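Local atomic coordinates of hypothetical protein (Neisseria meningitidis Z2491, PDB entry 2F46), a protein that probably acts as a phosphatase of the nonclassical, eukaryotic-like kind, removing phosphate groups from its substrates. Residues A[17-30]-A[105-119]. Numbering follows the deposited sequence. Where two conformers were deposited one is given.
Sequences ILKLDEHLYISPQL and VLAYCRTGTRCSLLW
Leu24 O, in the strand that pairs with Val105, is gripped by two backbone donors, Leu20 N and Asp21 N, which marks Leu20 and Asp21 as a classic beta bulge opposite Leu24. The bulge sends both of their side chains to Trp119. Asp21 OD2 accepts from Trp119 NE1 at 2.9 Å, almost straight at 176°, while Asp21 OD1 takes the backbone N of Glu22. The acceptor lies in the indole plane, at the ring edge. The carboxylate stands nearly perpendicular to the ring; the N-H meets OD2 on its anti side, 31° out of the carboxylate plane. Leu20 covers one indole face: its own CG, anti to the backbone N (chi1 -178°), lies 3.8 Å above the plane, over the centre of the Trp119 ring. Strand 24-27 then runs parallel to strand 105-108, the ladder starting with Val105 N to His23 O at 2.8 Å and weakening at Ser27. Beyond it, Leu30 CG lies over a face of Tyr108, and a water joins Gln29 NE2 to Tyr108 OH; Gln29 OE1 is held by Arg50. Past the strand, in one of its two conformers and so with some doubt, Cys109 SG accepts from the backbone N of Thr111 and of Arg114. This strand, loop and helix, CRTGTR from Cys109 to Arg114, resembles the CX5R P-loop of protein tyrosine phosphatases but is one residue shorter, with Cys109 and Arg114 placed like its nucleophile and phosphate-binding arginine, consistent with a phosphatase.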
loop_
_atom_site.group_PDB
_atom_site.type_symbol
_atom_site.label_atom_id
_atom_site.label_comp_id
_atom_site.label_asym_id
_atom_site.label_seq_id
_atom_site.Cartn_x
_atom_site.Cartn_y
_atom_site.Cartn_z
ATOM N N ILE A 17 0.554 -0.545 11.011
ATOM C CA ILE A 17 -0.362 0.200 10.144
ATOM C C ILE A 17 -0.064 1.656 10.332
ATOM O O ILE A 17 -0.418 2.241 11.386
ATOM C CB ILE A 17 -1.852 -0.126 10.395
ATOM C CG1 ILE A 17 -2.122 -1.614 10.171
ATOM C CG2 ILE A 17 -2.742 0.736 9.530
ATOM C CD1 ILE A 17 -3.484 -2.121 10.551
ATOM N N LEU A 18 0.624 2.255 9.364
ATOM C CA LEU A 18 1.187 3.585 9.522
ATOM C C LEU A 18 0.860 4.488 8.348
ATOM O O LEU A 18 0.809 4.058 7.203
ATOM C CB LEU A 18 2.706 3.508 9.760
ATOM C CG LEU A 18 3.131 2.756 11.026
ATOM C CD1 LEU A 18 4.651 2.462 11.023
ATOM C CD2 LEU A 18 2.735 3.570 12.256
ATOM N N LYS A 19 0.735 5.774 8.624
ATOM C CA LYS A 19 0.426 6.767 7.614
ATOM C C LYS A 19 1.583 7.098 6.705
ATOM O O LYS A 19 2.694 7.424 7.132
ATOM C CB LYS A 19 -0.079 8.050 8.274
ATOM C CG LYS A 19 -0.799 8.964 7.336
ATOM C CD LYS A 19 -1.714 9.910 8.092
ATOM C CE LYS A 19 -3.146 9.831 7.563
ATOM N NZ LYS A 19 -4.145 10.333 8.566
ATOM N N LEU A 20 1.342 7.039 5.413
ATOM C CA LEU A 20 2.285 7.393 4.412
ATOM C C LEU A 20 1.946 8.736 3.738
ATOM O O LEU A 20 2.827 9.462 3.266
ATOM C CB LEU A 20 2.347 6.272 3.375
ATOM C CG LEU A 20 3.345 6.488 2.263
ATOM C CD1 LEU A 20 4.781 6.719 2.772
ATOM C CD2 LEU A 20 3.311 5.284 1.326
ATOM N N ASP A 21 0.657 9.064 3.637
ATOM C CA ASP A 21 0.224 10.320 3.059
ATOM C C ASP A 21 -1.118 10.683 3.679
ATOM O O ASP A 21 -1.654 9.932 4.483
ATOM C CB ASP A 21 0.103 10.198 1.537
ATOM C CG ASP A 21 0.349 11.496 0.826
ATOM O OD1 ASP A 21 0.203 12.574 1.467
ATOM O OD2 ASP A 21 0.669 11.438 -0.385
ATOM N N GLU A 22 -1.632 11.865 3.331
ATOM C CA GLU A 22 -2.867 12.425 3.915
ATOM C C GLU A 22 -4.049 11.437 4.052
ATOM O O GLU A 22 -4.740 11.402 5.086
ATOM C CB GLU A 22 -3.300 13.645 3.067
ATOM C CG GLU A 22 -4.623 14.298 3.492
ATOM C CD GLU A 22 -5.030 15.494 2.618
ATOM O OE1 GLU A 22 -4.439 15.707 1.524
ATOM O OE2 GLU A 22 -5.970 16.211 3.038
ATOM N N HIS A 23 -4.271 10.650 3.016
ATOM C CA HIS A 23 -5.408 9.732 3.011
ATOM C C HIS A 23 -4.993 8.272 2.895
ATOM O O HIS A 23 -5.821 7.424 2.586
ATOM C CB HIS A 23 -6.323 10.071 1.847
ATOM C CG HIS A 23 -6.917 11.442 1.943
ATOM N ND1 HIS A 23 -7.598 11.863 3.064
ATOM C CD2 HIS A 23 -6.938 12.477 1.073
ATOM C CE1 HIS A 23 -8.006 13.105 2.885
ATOM N NE2 HIS A 23 -7.625 13.499 1.684
ATOM N N LEU A 24 -3.732 7.979 3.187
ATOM C CA LEU A 24 -3.147 6.671 2.875
ATOM C C LEU A 24 -2.321 6.082 4.033
ATOM O O LEU A 24 -1.313 6.680 4.441
ATOM C CB LEU A 24 -2.261 6.810 1.664
ATOM C CG LEU A 24 -1.565 5.516 1.197
ATOM C CD1 LEU A 24 -2.596 4.454 0.787
ATOM C CD2 LEU A 24 -0.592 5.757 0.056
ATOM N N TYR A 25 -2.759 4.962 4.556
ATOM C CA TYR A 25 -1.985 4.100 5.479
ATOM C C TYR A 25 -1.411 2.933 4.686
ATOM O O TYR A 25 -1.997 2.499 3.667
ATOM C CB TYR A 25 -2.885 3.514 6.527
ATOM C CG TYR A 25 -3.467 4.499 7.517
ATOM C CD1 TYR A 25 -4.558 5.266 7.194
ATOM C CD2 TYR A 25 -2.886 4.673 8.763
ATOM C CE1 TYR A 25 -5.090 6.180 8.099
ATOM C CE2 TYR A 25 -3.413 5.585 9.681
ATOM C CZ TYR A 25 -4.509 6.327 9.329
ATOM O OH TYR A 25 -5.068 7.230 10.214
ATOM N N ILE A 26 -0.249 2.448 5.118
ATOM C CA ILE A 26 0.308 1.205 4.563
ATOM C C ILE A 26 0.528 0.194 5.705
ATOM O O ILE A 26 0.496 0.533 6.893
ATOM C CB ILE A 26 1.590 1.438 3.800
ATOM C CG1 ILE A 26 2.725 1.958 4.705
ATOM C CG2 ILE A 26 1.325 2.321 2.604
ATOM C CD1 ILE A 26 4.035 2.062 4.045
ATOM N N SER A 27 0.684 -1.055 5.345
ATOM C CA SER A 27 0.892 -2.117 6.328
ATOM C C SER A 27 1.538 -3.325 5.681
ATOM O O SER A 27 1.392 -3.547 4.453
ATOM C CB SER A 27 -0.452 -2.539 6.890
ATOM O OG SER A 27 -0.417 -3.676 7.729
ATOM N N PRO A 28 2.201 -4.173 6.486
ATOM C CA PRO A 28 2.511 -5.513 6.112
ATOM C C PRO A 28 1.265 -6.373 6.028
ATOM O O PRO A 28 0.116 -5.907 6.252
ATOM C CB PRO A 28 3.427 -6.010 7.242
ATOM C CG PRO A 28 3.200 -5.124 8.328
ATOM C CD PRO A 28 2.661 -3.856 7.844
ATOM N N GLN A 29 1.425 -7.648 5.721
ATOM C CA GLN A 29 0.284 -8.523 5.459
ATOM C C GLN A 29 -0.785 -8.479 6.536
ATOM O O GLN A 29 -0.483 -8.679 7.724
ATOM C CB GLN A 29 0.765 -9.958 5.311
ATOM C CG GLN A 29 -0.289 -10.979 5.132
ATOM C CD GLN A 29 -1.031 -10.841 3.832
ATOM O OE1 GLN A 29 -0.396 -10.715 2.760
ATOM N NE2 GLN A 29 -2.371 -10.875 3.882
ATOM N N LEU A 30 -2.003 -8.230 6.123
ATOM C CA LEU A 30 -3.126 -8.182 7.038
ATOM C C LEU A 30 -3.554 -9.579 7.437
ATOM O O LEU A 30 -3.415 -10.549 6.675
ATOM C CB LEU A 30 -4.324 -7.450 6.441
ATOM C CG LEU A 30 -4.048 -5.992 6.131
ATOM C CD1 LEU A 30 -5.293 -5.342 5.565
ATOM C CD2 LEU A 30 -3.483 -5.215 7.269
ATOM N N VAL A 105 -7.592 5.309 2.923
ATOM C CA VAL A 105 -7.202 4.085 2.207
ATOM C C VAL A 105 -6.124 3.387 3.028
ATOM O O VAL A 105 -5.252 4.058 3.581
ATOM C CB VAL A 105 -6.639 4.399 0.802
ATOM C CG1 VAL A 105 -6.246 3.115 0.119
ATOM C CG2 VAL A 105 -7.661 5.183 -0.065
ATOM N N LEU A 106 -6.184 2.061 3.123
ATOM C CA LEU A 106 -5.087 1.247 3.630
ATOM C C LEU A 106 -4.608 0.349 2.489
ATOM O O LEU A 106 -5.396 -0.478 1.982
ATOM C CB LEU A 106 -5.559 0.372 4.788
ATOM C CG LEU A 106 -4.584 -0.661 5.358
ATOM C CD1 LEU A 106 -3.288 -0.112 5.730
ATOM C CD2 LEU A 106 -5.262 -1.322 6.564
ATOM N N ALA A 107 -3.343 0.468 2.147
ATOM C CA ALA A 107 -2.704 -0.424 1.176
ATOM C C ALA A 107 -1.758 -1.368 1.880
ATOM O O ALA A 107 -1.055 -0.967 2.813
ATOM C CB ALA A 107 -1.982 0.347 0.107
ATOM N N TYR A 108 -1.736 -2.631 1.472
ATOM C CA TYR A 108 -0.803 -3.584 2.083
ATOM C C TYR A 108 -0.143 -4.529 1.060
ATOM O O TYR A 108 -0.659 -4.716 -0.058
ATOM C CB TYR A 108 -1.460 -4.451 3.167
ATOM C CG TYR A 108 -2.393 -5.549 2.685
ATOM C CD1 TYR A 108 -3.714 -5.307 2.438
ATOM C CD2 TYR A 108 -1.938 -6.855 2.507
ATOM C CE1 TYR A 108 -4.602 -6.312 2.059
ATOM C CE2 TYR A 108 -2.806 -7.866 2.137
ATOM C CZ TYR A 108 -4.136 -7.595 1.877
ATOM O OH TYR A 108 -4.969 -8.610 1.481
ATOM N N CYS A 109 1.021 -5.051 1.414
ATOM C CA CYS A 109 1.568 -6.150 0.660
ATOM C C CYS A 109 2.133 -7.053 1.738
ATOM O O CYS A 109 1.586 -7.154 2.843
ATOM C CB CYS A 109 2.549 -5.679 -0.437
ATOM S SG CYS A 109 4.245 -5.255 0.022
ATOM N N ARG A 110 3.206 -7.746 1.440
ATOM C CA ARG A 110 3.805 -8.583 2.497
ATOM C C ARG A 110 4.401 -7.697 3.587
ATOM O O ARG A 110 4.272 -7.985 4.794
ATOM C CB ARG A 110 4.910 -9.470 1.909
ATOM C CG ARG A 110 5.507 -10.427 2.942
ATOM C CD ARG A 110 6.577 -11.307 2.339
ATOM N NE ARG A 110 7.110 -12.217 3.352
ATOM C CZ ARG A 110 8.077 -11.920 4.212
ATOM N NH1 ARG A 110 8.668 -10.727 4.204
ATOM N NH2 ARG A 110 8.462 -12.845 5.089
ATOM N N THR A 111 5.059 -6.615 3.168
ATOM C CA THR A 111 5.743 -5.707 4.074
ATOM C C THR A 111 5.292 -4.263 4.012
ATOM O O THR A 111 5.631 -3.476 4.899
ATOM C CB THR A 111 7.226 -5.658 3.729
ATOM O OG1 THR A 111 7.373 -5.241 2.362
ATOM C CG2 THR A 111 7.900 -6.981 3.980
ATOM N N GLY A 112 4.570 -3.891 2.955
ATOM C CA GLY A 112 4.295 -2.492 2.662
ATOM C C GLY A 112 5.269 -1.889 1.662
ATOM O O GLY A 112 5.053 -0.762 1.205
ATOM N N THR A 113 6.300 -2.626 1.263
ATOM C CA THR A 113 7.287 -2.130 0.297
ATOM C C THR A 113 6.647 -1.779 -1.041
ATOM O O THR A 113 6.914 -0.736 -1.623
ATOM C CB THR A 113 8.397 -3.159 0.094
ATOM O OG1 THR A 113 9.061 -3.309 1.364
ATOM C CG2 THR A 113 9.407 -2.711 -0.944
ATOM N N ARG A 114 5.827 -2.689 -1.543
ATOM C CA ARG A 114 5.240 -2.428 -2.875
ATOM C C ARG A 114 4.319 -1.231 -2.874
ATOM O O ARG A 114 4.363 -0.426 -3.837
ATOM C CB ARG A 114 4.528 -3.664 -3.401
ATOM C CG ARG A 114 5.496 -4.746 -3.836
ATOM C CD ARG A 114 4.791 -6.113 -4.015
ATOM N NE ARG A 114 4.907 -6.901 -2.797
ATOM C CZ ARG A 114 4.733 -8.215 -2.764
ATOM N NH1 ARG A 114 4.374 -8.877 -3.841
ATOM N NH2 ARG A 114 4.955 -8.866 -1.631
ATOM N N CYS A 115 3.513 -1.077 -1.819
ATOM C CA CYS A 115 2.629 0.077 -1.663
ATOM C C CYS A 115 3.461 1.370 -1.674
ATOM O O CYS A 115 3.187 2.345 -2.395
ATOM C CB CYS A 115 1.799 -0.046 -0.386
ATOM S SG CYS A 115 1.110 -1.732 -0.092
ATOM N N SER A 116 4.533 1.326 -0.879
ATOM C CA SER A 116 5.375 2.494 -0.722
ATOM C C SER A 116 6.070 2.843 -2.033
ATOM O O SER A 116 6.284 4.017 -2.357
ATOM C CB SER A 116 6.366 2.278 0.416
ATOM O OG SER A 116 5.713 2.025 1.643
ATOM N N LEU A 117 6.427 1.838 -2.817
ATOM C CA LEU A 117 7.010 2.098 -4.135
ATOM C C LEU A 117 5.994 2.653 -5.129
ATOM O O LEU A 117 6.310 3.565 -5.923
ATOM C CB LEU A 117 7.612 0.842 -4.706
ATOM C CG LEU A 117 8.932 0.405 -4.126
ATOM C CD1 LEU A 117 9.299 -0.947 -4.628
ATOM C CD2 LEU A 117 10.033 1.359 -4.496
ATOM N N LEU A 118 4.791 2.116 -5.158
ATOM C CA LEU A 118 3.782 2.644 -6.060
ATOM C C LEU A 118 3.525 4.125 -5.752
ATOM O O LEU A 118 3.426 4.954 -6.679
ATOM C CB LEU A 118 2.497 1.816 -5.968
ATOM C CG LEU A 118 2.645 0.399 -6.541
ATOM C CD1 LEU A 118 1.480 -0.447 -6.079
ATOM C CD2 LEU A 118 2.723 0.405 -8.072
ATOM N N TRP A 119 3.411 4.452 -4.465
ATOM C CA TRP A 119 3.274 5.835 -3.983
ATOM C C TRP A 119 4.498 6.624 -4.384
ATOM O O TRP A 119 4.415 7.693 -5.014
ATOM C CB TRP A 119 3.098 5.844 -2.468
ATOM C CG TRP A 119 3.067 7.160 -1.843
ATOM C CD1 TRP A 119 1.972 7.944 -1.659
ATOM C CD2 TRP A 119 4.160 7.835 -1.255
ATOM N NE1 TRP A 119 2.347 9.123 -1.040
ATOM C CE2 TRP A 119 3.687 9.072 -0.777
ATOM C CE3 TRP A 119 5.520 7.524 -1.117
ATOM C CZ2 TRP A 119 4.505 9.984 -0.141
ATOM C CZ3 TRP A 119 6.335 8.433 -0.464
ATOM C CH2 TRP A 119 5.833 9.658 -0.022
HETATM O O HOH W 1 -3.891 -11.011 1.054
#